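Long-range contacts in Ice-binding protein (Flavobacteriaceae bacterium, PDB 5UYT), which probably binds to ice crystals and limits their growth, acting as an antifreeze protein of an Antarctic bacterium: residues T318-Q329 against S345-N356; A370-G381 against G388-E399. All coordinates share one frame; numbering follows the deposited sequence. Where two conformers were deposited one is given.

Contact 1: residues T318-Q329 against S345-N356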
loop_
_atom_site.group_PDB
_atom_site.type_symbol
_atom_site.label_atom_id
_atom_site.label_comp_id
_atom_site.label_asym_id
_atom_site.label_seq_id
_atom_site.Cartn_x
_atom_site.Cartn_y
_atom_site.Cartn_z
ATOM N N THR A 318 13.124 11.155 -3.344
ATOM C CA THR A 318 12.619 10.008 -2.608
ATOM C C THR A 318 13.783 9.095 -2.262
ATOM O O THR A 318 14.673 8.876 -3.101
ATOM C CB THR A 318 11.618 9.267 -3.494
ATOM O OG1 THR A 318 10.453 10.096 -3.662
ATOM C CG2 THR A 318 11.234 7.888 -2.907
ATOM N N VAL A 319 13.784 8.591 -1.028
ATOM C CA VAL A 319 14.774 7.610 -0.620
ATOM C C VAL A 319 14.009 6.323 -0.290
ATOM O O VAL A 319 13.116 6.340 0.561
ATOM C CB VAL A 319 15.559 8.083 0.635
ATOM C CG1 VAL A 319 16.565 7.012 1.072
ATOM C CG2 VAL A 319 16.294 9.387 0.318
ATOM N N LEU A 320 14.329 5.228 -0.974
ATOM C CA LEU A 320 13.764 3.930 -0.585
ATOM C C LEU A 320 14.697 3.306 0.451
ATOM O O LEU A 320 15.843 2.904 0.127
ATOM C CB LEU A 320 13.631 3.007 -1.809
ATOM C CG LEU A 320 13.216 1.555 -1.485
ATOM C CD1 LEU A 320 11.841 1.533 -0.831
ATOM C CD2 LEU A 320 13.200 0.651 -2.732
ATOM N N ASN A 321 14.225 3.244 1.702
ATOM C CA ASN A 321 14.996 2.625 2.784
ATOM C C ASN A 321 14.368 1.273 3.026
ATOM O O ASN A 321 13.188 1.202 3.456
ATOM C CB ASN A 321 14.946 3.453 4.090
ATOM C CG ASN A 321 15.876 2.888 5.193
ATOM O OD1 ASN A 321 16.126 1.672 5.291
ATOM N ND2 ASN A 321 16.413 3.791 6.037
ATOM N N GLY A 322 15.110 0.206 2.733
ATOM C CA GLY A 322 14.575 -1.109 3.014
ATOM C C GLY A 322 13.488 -1.444 1.999
ATOM O O GLY A 322 13.658 -1.210 0.806
ATOM N N LYS A 323 12.375 -1.966 2.510
ATOM C CA LYS A 323 11.385 -2.588 1.648
ATOM C C LYS A 323 10.126 -1.764 1.436
ATOM O O LYS A 323 9.580 -1.194 2.400
ATOM C CB LYS A 323 10.959 -3.918 2.287
ATOM C CG LYS A 323 9.901 -4.677 1.454
ATOM C CD LYS A 323 9.611 -6.099 1.913
ATOM C CE LYS A 323 9.096 -6.167 3.332
ATOM N NZ LYS A 323 8.689 -7.571 3.695
ATOM N N VAL A 324 9.662 -1.750 0.185
ATOM C CA VAL A 324 8.283 -1.366 -0.138
ATOM C C VAL A 324 7.619 -2.578 -0.806
ATOM O O VAL A 324 8.238 -3.238 -1.635
ATOM C CB VAL A 324 8.226 -0.084 -1.020
ATOM C CG1 VAL A 324 8.914 -0.287 -2.375
ATOM C CG2 VAL A 324 6.785 0.414 -1.184
ATOM N N THR A 325 6.353 -2.839 -0.445
ATOM C CA THR A 325 5.601 -3.950 -1.008
ATOM C C THR A 325 4.408 -3.438 -1.789
ATOM O O THR A 325 3.741 -2.450 -1.368
ATOM C CB THR A 325 5.120 -4.873 0.119
ATOM O OG1 THR A 325 6.249 -5.413 0.820
ATOM C CG2 THR A 325 4.232 -6.017 -0.438
ATOM N N LEU A 326 4.181 -4.065 -2.948
ATOM C CA LEU A 326 3.045 -3.747 -3.815
ATOM C C LEU A 326 2.058 -4.906 -3.766
ATOM O O LEU A 326 2.389 -6.026 -4.116
ATOM C CB LEU A 326 3.541 -3.442 -5.249
ATOM C CG LEU A 326 4.659 -2.370 -5.237
ATOM C CD1 LEU A 326 5.164 -2.232 -6.677
ATOM C CD2 LEU A 326 4.143 -1.008 -4.706
ATOM N N ASP A 327 0.827 -4.611 -3.322
ATOM C CA ASP A 327 -0.157 -5.632 -2.982
ATOM C C ASP A 327 -1.297 -5.474 -3.976
ATOM O O ASP A 327 -2.053 -4.485 -3.920
ATOM C CB ASP A 327 -0.643 -5.350 -1.539
ATOM C CG ASP A 327 -1.772 -6.254 -1.077
ATOM O OD1 ASP A 327 -2.232 -7.132 -1.836
ATOM O OD2 ASP A 327 -2.227 -6.047 0.100
ATOM N N ALA A 328 -1.443 -6.445 -4.877
ATOM C CA ALA A 328 -2.507 -6.410 -5.882
ATOM C C ALA A 328 -3.865 -6.889 -5.382
ATOM O O ALA A 328 -4.829 -6.844 -6.126
ATOM C CB ALA A 328 -2.090 -7.189 -7.142
ATOM N N GLN A 329 -3.923 -7.349 -4.123
ATOM C CA GLN A 329 -5.179 -7.811 -3.513
ATOM C C GLN A 329 -5.915 -8.873 -4.351
ATOM O O GLN A 329 -7.169 -8.932 -4.382
ATOM C CB GLN A 329 -6.086 -6.615 -3.156
ATOM C CG GLN A 329 -5.358 -5.529 -2.350
ATOM C CD GLN A 329 -6.266 -4.397 -1.818
ATOM O OE1 GLN A 329 -6.155 -4.007 -0.653
ATOM N NE2 GLN A 329 -7.109 -3.844 -2.663
ATOM N N SER A 345 16.759 7.635 -4.818
ATOM C CA SER A 345 17.963 6.929 -4.355
ATOM C C SER A 345 17.494 5.863 -3.375
ATOM O O SER A 345 16.324 5.854 -2.983
ATOM C CB SER A 345 18.959 7.893 -3.681
ATOM O OG SER A 345 18.375 8.494 -2.517
ATOM N N THR A 346 18.391 4.959 -2.983
ATOM C CA THR A 346 17.994 3.862 -2.080
ATOM C C THR A 346 19.097 3.589 -1.078
ATOM O O THR A 346 20.259 3.985 -1.281
ATOM C CB THR A 346 17.654 2.526 -2.817
ATOM O OG1 THR A 346 18.850 1.811 -3.164
ATOM C CG2 THR A 346 16.826 2.746 -4.125
ATOM N N THR A 347 18.743 2.839 -0.045
ATOM C CA THR A 347 19.755 2.231 0.821
ATOM C C THR A 347 20.330 0.971 0.157
ATOM O O THR A 347 19.717 0.398 -0.773
ATOM C CB THR A 347 19.163 1.849 2.178
ATOM O OG1 THR A 347 18.096 0.934 2.010
ATOM C CG2 THR A 347 18.630 3.130 2.918
ATOM N N VAL A 348 21.490 0.519 0.632
ATOM C CA VAL A 348 21.910 -0.853 0.287
ATOM C C VAL A 348 20.821 -1.836 0.736
ATOM O O VAL A 348 20.069 -1.563 1.693
ATOM C CB VAL A 348 23.302 -1.233 0.849
ATOM C CG1 VAL A 348 24.353 -0.244 0.328
ATOM C CG2 VAL A 348 23.305 -1.259 2.399
ATOM N N ASN A 349 20.697 -2.950 0.018
ATOM C CA ASN A 349 19.731 -4.013 0.365
ATOM C C ASN A 349 18.276 -3.543 0.296
ATOM O O ASN A 349 17.390 -4.235 0.839
ATOM C CB ASN A 349 19.953 -4.539 1.807
ATOM C CG ASN A 349 21.134 -5.484 1.974
ATOM O OD1 ASN A 349 21.667 -5.647 3.127
ATOM N ND2 ASN A 349 21.496 -6.176 0.932
ATOM N N ALA A 350 18.001 -2.412 -0.373
ATOM C CA ALA A 350 16.591 -2.000 -0.498
ATOM C C ALA A 350 15.849 -3.010 -1.394
ATOM O O ALA A 350 16.482 -3.768 -2.144
ATOM C CB ALA A 350 16.477 -0.570 -1.060
ATOM N N SER A 351 14.508 -3.025 -1.324
ATOM C CA SER A 351 13.771 -3.996 -2.115
ATOM C C SER A 351 12.394 -3.502 -2.456
ATOM O O SER A 351 11.801 -2.702 -1.710
ATOM C CB SER A 351 13.706 -5.404 -1.436
ATOM O OG SER A 351 13.052 -5.366 -0.152
ATOM N N VAL A 352 11.904 -3.998 -3.582
ATOM C CA VAL A 352 10.504 -3.841 -3.984
ATOM C C VAL A 352 9.965 -5.263 -4.000
ATOM O O VAL A 352 10.498 -6.117 -4.721
ATOM C CB VAL A 352 10.398 -3.203 -5.388
ATOM C CG1 VAL A 352 8.929 -3.085 -5.835
ATOM C CG2 VAL A 352 11.118 -1.840 -5.406
ATOM N N GLU A 353 8.921 -5.549 -3.204
ATOM C CA GLU A 353 8.349 -6.880 -3.208
ATOM C C GLU A 353 6.907 -6.839 -3.682
ATOM O O GLU A 353 6.246 -5.811 -3.557
ATOM C CB GLU A 353 8.467 -7.523 -1.808
ATOM C CG GLU A 353 9.937 -7.589 -1.361
ATOM C CD GLU A 353 10.825 -8.566 -2.138
ATOM O OE1 GLU A 353 10.287 -9.458 -2.843
ATOM O OE2 GLU A 353 12.098 -8.462 -2.013
ATOM N N LEU A 354 6.465 -7.947 -4.263
ATOM C CA LEU A 354 5.141 -8.027 -4.869
ATOM C C LEU A 354 4.372 -9.136 -4.169
ATOM O O LEU A 354 4.905 -10.265 -3.974
ATOM C CB LEU A 354 5.284 -8.354 -6.367
ATOM C CG LEU A 354 6.196 -7.388 -7.145
ATOM C CD1 LEU A 354 6.307 -7.773 -8.620
ATOM C CD2 LEU A 354 5.729 -5.948 -7.067
ATOM N N ILE A 355 3.133 -8.840 -3.779
ATOM C CA ILE A 355 2.293 -9.840 -3.124
ATOM C C ILE A 355 0.891 -9.887 -3.703
ATOM O O ILE A 355 0.446 -8.946 -4.363
ATOM C CB ILE A 355 2.199 -9.679 -1.576
ATOM C CG1 ILE A 355 1.426 -8.399 -1.175
ATOM C CG2 ILE A 355 3.589 -9.699 -0.950
ATOM C CD1 ILE A 355 1.138 -8.309 0.325
ATOM N N ASN A 356 0.211 -11.004 -3.448
ATOM C CA ASN A 356 -1.220 -11.172 -3.755
ATOM C C ASN A 356 -1.511 -10.919 -5.248
ATOM O O ASN A 356 -2.496 -10.275 -5.602
ATOM C CB ASN A 356 -2.084 -10.284 -2.848
ATOM C CG ASN A 356 -1.936 -10.654 -1.372
ATOM O OD1 ASN A 356 -1.693 -11.817 -1.052
ATOM N ND2 ASN A 356 -2.072 -9.670 -0.476
HETATM O O HOH W 1 16.918 10.827 -3.253
#

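Contact 2: residues A370-G381 against G388-E399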
loop_
_atom_site.group_PDB
_atom_site.type_symbol
_atom_site.label_atom_id
_atom_site.label_comp_id
_atom_site.label_asym_id
_atom_site.label_seq_id
_atom_site.Cartn_x
_atom_site.Cartn_y
_atom_site.Cartn_z
ATOM N N ALA A 370 17.422 12.228 -11.276
ATOM C CA ALA A 370 18.391 11.108 -11.283
ATOM C C ALA A 370 17.832 9.866 -10.593
ATOM O O ALA A 370 16.892 9.946 -9.774
ATOM C CB ALA A 370 19.690 11.555 -10.599
ATOM N N VAL A 371 18.382 8.711 -10.957
ATOM C CA VAL A 371 17.971 7.416 -10.348
ATOM C C VAL A 371 19.255 6.734 -9.882
ATOM O O VAL A 371 20.168 6.555 -10.678
ATOM C CB VAL A 371 17.257 6.525 -11.384
ATOM C CG1 VAL A 371 16.971 5.117 -10.817
ATOM C CG2 VAL A 371 15.941 7.194 -11.846
ATOM N N ASP A 372 19.325 6.386 -8.607
ATOM C CA ASP A 372 20.517 5.697 -8.093
ATOM C C ASP A 372 20.036 4.502 -7.288
ATOM O O ASP A 372 19.339 4.671 -6.261
ATOM C CB ASP A 372 21.323 6.649 -7.233
ATOM C CG ASP A 372 22.643 6.048 -6.779
ATOM O OD1 ASP A 372 22.707 4.823 -6.572
ATOM O OD2 ASP A 372 23.614 6.823 -6.629
ATOM N N LEU A 373 20.303 3.308 -7.792
ATOM C CA LEU A 373 19.890 2.070 -7.084
ATOM C C LEU A 373 21.112 1.566 -6.351
ATOM O O LEU A 373 22.127 1.268 -6.994
ATOM C CB LEU A 373 19.342 1.003 -8.068
ATOM C CG LEU A 373 18.114 1.528 -8.853
ATOM C CD1 LEU A 373 17.629 0.367 -9.701
ATOM C CD2 LEU A 373 16.988 2.010 -7.911
ATOM N N ASN A 374 21.077 1.605 -5.017
ATOM C CA ASN A 374 22.286 1.298 -4.204
ATOM C C ASN A 374 22.584 -0.217 -4.170
ATOM O O ASN A 374 21.733 -1.021 -4.578
ATOM C CB ASN A 374 22.060 1.860 -2.789
ATOM C CG ASN A 374 23.330 2.360 -2.147
ATOM O OD1 ASN A 374 24.432 1.946 -2.512
ATOM N ND2 ASN A 374 23.184 3.234 -1.136
ATOM N N ASP A 375 23.793 -0.604 -3.707
ATOM C CA ASP A 375 24.286 -1.995 -3.816
ATOM C C ASP A 375 23.244 -3.011 -3.331
ATOM O O ASP A 375 22.654 -2.853 -2.251
ATOM C CB ASP A 375 25.534 -2.243 -2.962
ATOM C CG ASP A 375 26.684 -1.250 -3.210
ATOM O OD1 ASP A 375 26.524 -0.204 -3.868
ATOM O OD2 ASP A 375 27.785 -1.557 -2.680
ATOM N N TYR A 376 23.070 -4.074 -4.097
ATOM C CA TYR A 376 22.235 -5.224 -3.687
ATOM C C TYR A 376 20.763 -4.866 -3.497
ATOM O O TYR A 376 20.012 -5.581 -2.834
ATOM C CB TYR A 376 22.875 -6.020 -2.492
ATOM C CG TYR A 376 24.135 -6.668 -2.958
ATOM C CD1 TYR A 376 24.073 -7.822 -3.727
ATOM C CD2 TYR A 376 25.378 -6.044 -2.768
ATOM C CE1 TYR A 376 25.223 -8.407 -4.226
ATOM C CE2 TYR A 376 26.558 -6.624 -3.280
ATOM C CZ TYR A 376 26.453 -7.777 -4.027
ATOM O OH TYR A 376 27.598 -8.360 -4.554
ATOM N N THR A 377 20.333 -3.808 -4.156
ATOM C CA THR A 377 18.884 -3.500 -4.219
ATOM C C THR A 377 18.164 -4.476 -5.164
ATOM O O THR A 377 18.726 -4.870 -6.180
ATOM C CB THR A 377 18.694 -2.050 -4.640
ATOM O OG1 THR A 377 19.163 -1.230 -3.540
ATOM C CG2 THR A 377 17.228 -1.749 -4.973
ATOM N N LYS A 378 16.974 -4.917 -4.763
ATOM C CA LYS A 378 16.156 -5.813 -5.583
ATOM C C LYS A 378 15.003 -4.954 -6.069
ATOM O O LYS A 378 14.026 -4.709 -5.321
ATOM C CB LYS A 378 15.666 -7.042 -4.783
ATOM C CG LYS A 378 16.833 -7.939 -4.363
ATOM C CD LYS A 378 16.378 -9.178 -3.603
ATOM C CE LYS A 378 17.572 -10.134 -3.470
ATOM N NZ LYS A 378 17.156 -11.265 -2.609
ATOM N N PHE A 379 15.120 -4.475 -7.301
ATOM C CA PHE A 379 14.154 -3.508 -7.822
ATOM C C PHE A 379 13.210 -4.194 -8.803
ATOM O O PHE A 379 13.621 -5.146 -9.505
ATOM C CB PHE A 379 14.855 -2.280 -8.488
ATOM C CG PHE A 379 14.060 -0.979 -8.331
ATOM C CD1 PHE A 379 14.106 -0.288 -7.121
ATOM C CD2 PHE A 379 13.235 -0.504 -9.351
ATOM C CE1 PHE A 379 13.349 0.875 -6.907
ATOM C CE2 PHE A 379 12.472 0.656 -9.149
ATOM C CZ PHE A 379 12.530 1.334 -7.940
ATOM N N LYS A 380 11.954 -3.732 -8.854
ATOM C CA LYS A 380 10.946 -4.349 -9.734
ATOM C C LYS A 380 10.135 -3.256 -10.410
ATOM O O LYS A 380 9.807 -2.241 -9.787
ATOM C CB LYS A 380 10.027 -5.312 -8.954
ATOM C CG LYS A 380 10.842 -6.499 -8.398
ATOM C CD LYS A 380 10.013 -7.592 -7.750
ATOM C CE LYS A 380 10.906 -8.669 -7.099
ATOM N NZ LYS A 380 11.898 -8.091 -6.113
ATOM N N GLY A 381 9.826 -3.487 -11.675
ATOM C CA GLY A 381 8.981 -2.572 -12.453
ATOM C C GLY A 381 9.792 -1.821 -13.495
ATOM O O GLY A 381 11.003 -2.045 -13.615
ATOM N N GLY A 388 18.528 13.207 -15.702
ATOM C CA GLY A 388 19.411 12.960 -14.583
ATOM C C GLY A 388 20.184 11.672 -14.788
ATOM O O GLY A 388 19.691 10.743 -15.428
ATOM N N ALA A 389 21.397 11.651 -14.262
ATOM C CA ALA A 389 22.288 10.514 -14.433
ATOM C C ALA A 389 21.702 9.312 -13.697
ATOM O O ALA A 389 21.004 9.463 -12.670
ATOM C CB ALA A 389 23.670 10.844 -13.906
ATOM N N VAL A 390 21.966 8.123 -14.225
ATOM C CA VAL A 390 21.494 6.923 -13.569
ATOM C C VAL A 390 22.716 6.120 -13.126
ATOM O O VAL A 390 23.672 5.953 -13.912
ATOM C CB VAL A 390 20.604 6.083 -14.521
ATOM C CG1 VAL A 390 20.176 4.752 -13.890
ATOM C CG2 VAL A 390 19.400 6.907 -14.991
ATOM N N ILE A 391 22.690 5.645 -11.882
ATOM C CA ILE A 391 23.728 4.714 -11.405
ATOM C C ILE A 391 23.044 3.473 -10.872
ATOM O O ILE A 391 22.122 3.578 -10.044
ATOM C CB ILE A 391 24.574 5.333 -10.271
ATOM C CG1 ILE A 391 25.238 6.606 -10.758
ATOM C CG2 ILE A 391 25.628 4.317 -9.761
ATOM C CD1 ILE A 391 25.932 7.381 -9.639
ATOM N N ILE A 392 23.484 2.302 -11.327
ATOM C CA ILE A 392 22.944 1.046 -10.814
ATOM C C ILE A 392 24.136 0.274 -10.270
ATOM O O ILE A 392 25.039 -0.146 -11.017
ATOM C CB ILE A 392 22.199 0.215 -11.869
ATOM C CG1 ILE A 392 21.267 1.100 -12.713
ATOM C CG2 ILE A 392 21.416 -0.900 -11.160
ATOM C CD1 ILE A 392 20.523 0.365 -13.803
ATOM N N ASN A 393 24.162 0.176 -8.942
ATOM C CA ASN A 393 25.364 -0.288 -8.215
ATOM C C ASN A 393 25.514 -1.784 -8.103
ATOM O O ASN A 393 24.615 -2.543 -8.474
ATOM C CB ASN A 393 25.362 0.376 -6.793
ATOM C CG ASN A 393 25.728 1.867 -6.843
ATOM O OD1 ASN A 393 26.909 2.223 -7.078
ATOM N ND2 ASN A 393 24.723 2.750 -6.679
ATOM N N THR A 394 26.678 -2.205 -7.608
ATOM C CA THR A 394 27.029 -3.615 -7.536
ATOM C C THR A 394 25.886 -4.513 -7.041
ATOM O O THR A 394 25.336 -4.280 -5.975
ATOM C CB THR A 394 28.182 -3.767 -6.547
ATOM O OG1 THR A 394 29.304 -2.984 -7.029
ATOM C CG2 THR A 394 28.597 -5.267 -6.430
ATOM N N GLY A 395 25.571 -5.559 -7.805
ATOM C CA GLY A 395 24.754 -6.614 -7.275
ATOM C C GLY A 395 23.262 -6.334 -7.395
ATOM O O GLY A 395 22.462 -7.193 -7.041
ATOM N N VAL A 396 22.886 -5.160 -7.909
ATOM C CA VAL A 396 21.456 -4.841 -8.060
ATOM C C VAL A 396 20.805 -5.882 -8.983
ATOM O O VAL A 396 21.430 -6.284 -10.000
ATOM C CB VAL A 396 21.286 -3.416 -8.621
ATOM C CG1 VAL A 396 19.832 -3.212 -9.116
ATOM C CG2 VAL A 396 21.587 -2.390 -7.532
ATOM N N GLU A 397 19.577 -6.303 -8.629
ATOM C CA GLU A 397 18.783 -7.195 -9.492
ATOM C C GLU A 397 17.588 -6.369 -9.913
ATOM O O GLU A 397 16.953 -5.720 -9.066
ATOM C CB GLU A 397 18.314 -8.418 -8.684
ATOM C CG GLU A 397 19.497 -9.276 -8.227
ATOM C CD GLU A 397 19.105 -10.417 -7.294
ATOM O OE1 GLU A 397 17.915 -10.563 -6.992
ATOM O OE2 GLU A 397 20.021 -11.164 -6.887
ATOM N N ILE A 398 17.296 -6.358 -11.215
ATOM C CA ILE A 398 16.117 -5.664 -11.751
ATOM C C ILE A 398 15.221 -6.690 -12.485
ATOM O O ILE A 398 15.693 -7.457 -13.346
ATOM C CB ILE A 398 16.561 -4.552 -12.753
ATOM C CG1 ILE A 398 17.187 -3.353 -11.993
ATOM C CG2 ILE A 398 15.398 -4.048 -13.641
ATOM C CD1 ILE A 398 18.379 -2.820 -12.756
ATOM N N GLU A 399 13.949 -6.740 -12.094
ATOM C CA GLU A 399 12.927 -7.461 -12.857
ATOM C C GLU A 399 12.073 -6.338 -13.416
ATOM O O GLU A 399 11.228 -5.763 -12.714
ATOM C CB GLU A 399 12.124 -8.388 -11.950
ATOM C CG GLU A 399 11.057 -9.219 -12.615
ATOM C CD GLU A 399 10.223 -10.005 -11.606
ATOM O OE1 GLU A 399 10.586 -9.993 -10.395
ATOM O OE2 GLU A 399 9.216 -10.671 -12.020
HETATM O O HOH W 2 25.751 5.664 -5.853
HETATM O O HOH W 3 20.250 -7.646 -5.453
#

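Contact 1: residues T318-Q329 against S345-N356
L326 touches two side chains of the neighbouring strand with one methyl: its CD1 lies 4.0 Å from V352 CG1 and 3.8 Å from L354 CD2. L354 stands alongside L326, pointing the same way, while V352 reaches it obliquely. V352 itself lies beside V324, in one of that residue's two conformers. At the other end L320 lays CD2 on A350, 3.9 Å from its CB, the small methyl taking the longer side chain at the turn. Leucines and valines suit this buried face, and T346 joins them with its hydroxyl satisfied by hydrogen bonds. On the face of T325 and D327, I355 is the bump: its CG2 meets T325 CG2 at 3.8 Å, while CG1, at chi1 68°, swings over D327 CB at 3.7 Å. D327 OD1 takes N356 ND2 (2.9 Å) and Q329 N on opposite faces of its plane, the second bond making an Asx turn. K323 and E353 cross at about a right angle through their aliphatic parts. Both strand pairs are parallel, but the register shifts by two between them, where T347-A350 forms a type II turn. Strand 305-307 flanks 323-327 on its other edge, and the inner face packs on F336, V363 and W365 of strands 336-340 and 363-367.

Contact 2: residues A370-G381 against G388-E399
Parallel strand pairing between successive coils of the solenoid sets V371-L373 beside V390-I392 and, beyond a turn, K378-K380 beside E397-E399. The first strands run 8° apart, and V371, L373 and F379 face the interior with V390, I392 and I398. Between the two pairings the chains make matching type II turns, N374-T377 and N393-V396, which lie one against the other. N393 grips the end of the neighbouring strand through both of its nitrogens: N and ND2 each give a hydrogen bond to L373 O at 3.0 Å. The backbone donor comes almost in line with the carbonyl, whereas the amide arrives well above its plane, a double grip that the short amide side chain makes possible. Water 2 bridges N393 ND2 and D372 OD2. V396 is the wedge of the inner side, with CG2 4.1 Å from both L373 CB and T377 CB. At the exposed end of the turns Y376 lays its ring over G395, whose CA sits 3.9 Å from the ring centroid in a CH-pi contact. Glycine suits that spot twice, since a CB would run into the ring and its phi is positive. Y376 N also bonds to T394 O (3.0 Å). Further on, K378 and E397 lie side by side with NZ and OE1 4.5 Å apart, too far for a salt bridge, while K380 turns NZ to V352 O. Stacked turns and in-register parallel strands repeated coil after coil are characteristic of the right-handed beta-helix of this ice-binding family.

In the fold
From the N-terminal side, the chain passes through 318-329, goes round by way of strand 336-340, and returns at 345-356, where contact 1 closes the loop. It then runs through strand 363-367 to 370-381, round by way of strand 382-385, and contact 2 closes a second, shorter loop at 388-399. The loops follow in series, neither nested nor crossed. They are nevertheless joined, because 370-381 lies against 345-356: V352 N is within 2.8 Å of K378 O, a probable hydrogen bond, and T346 OG1 bonds to both N374 N and T377 OG1. The four segments, on consecutive coils, thus join strands 323-327 and 351-355 to 371-373 and 390-392 through the pairing of 345-356 with 370-381.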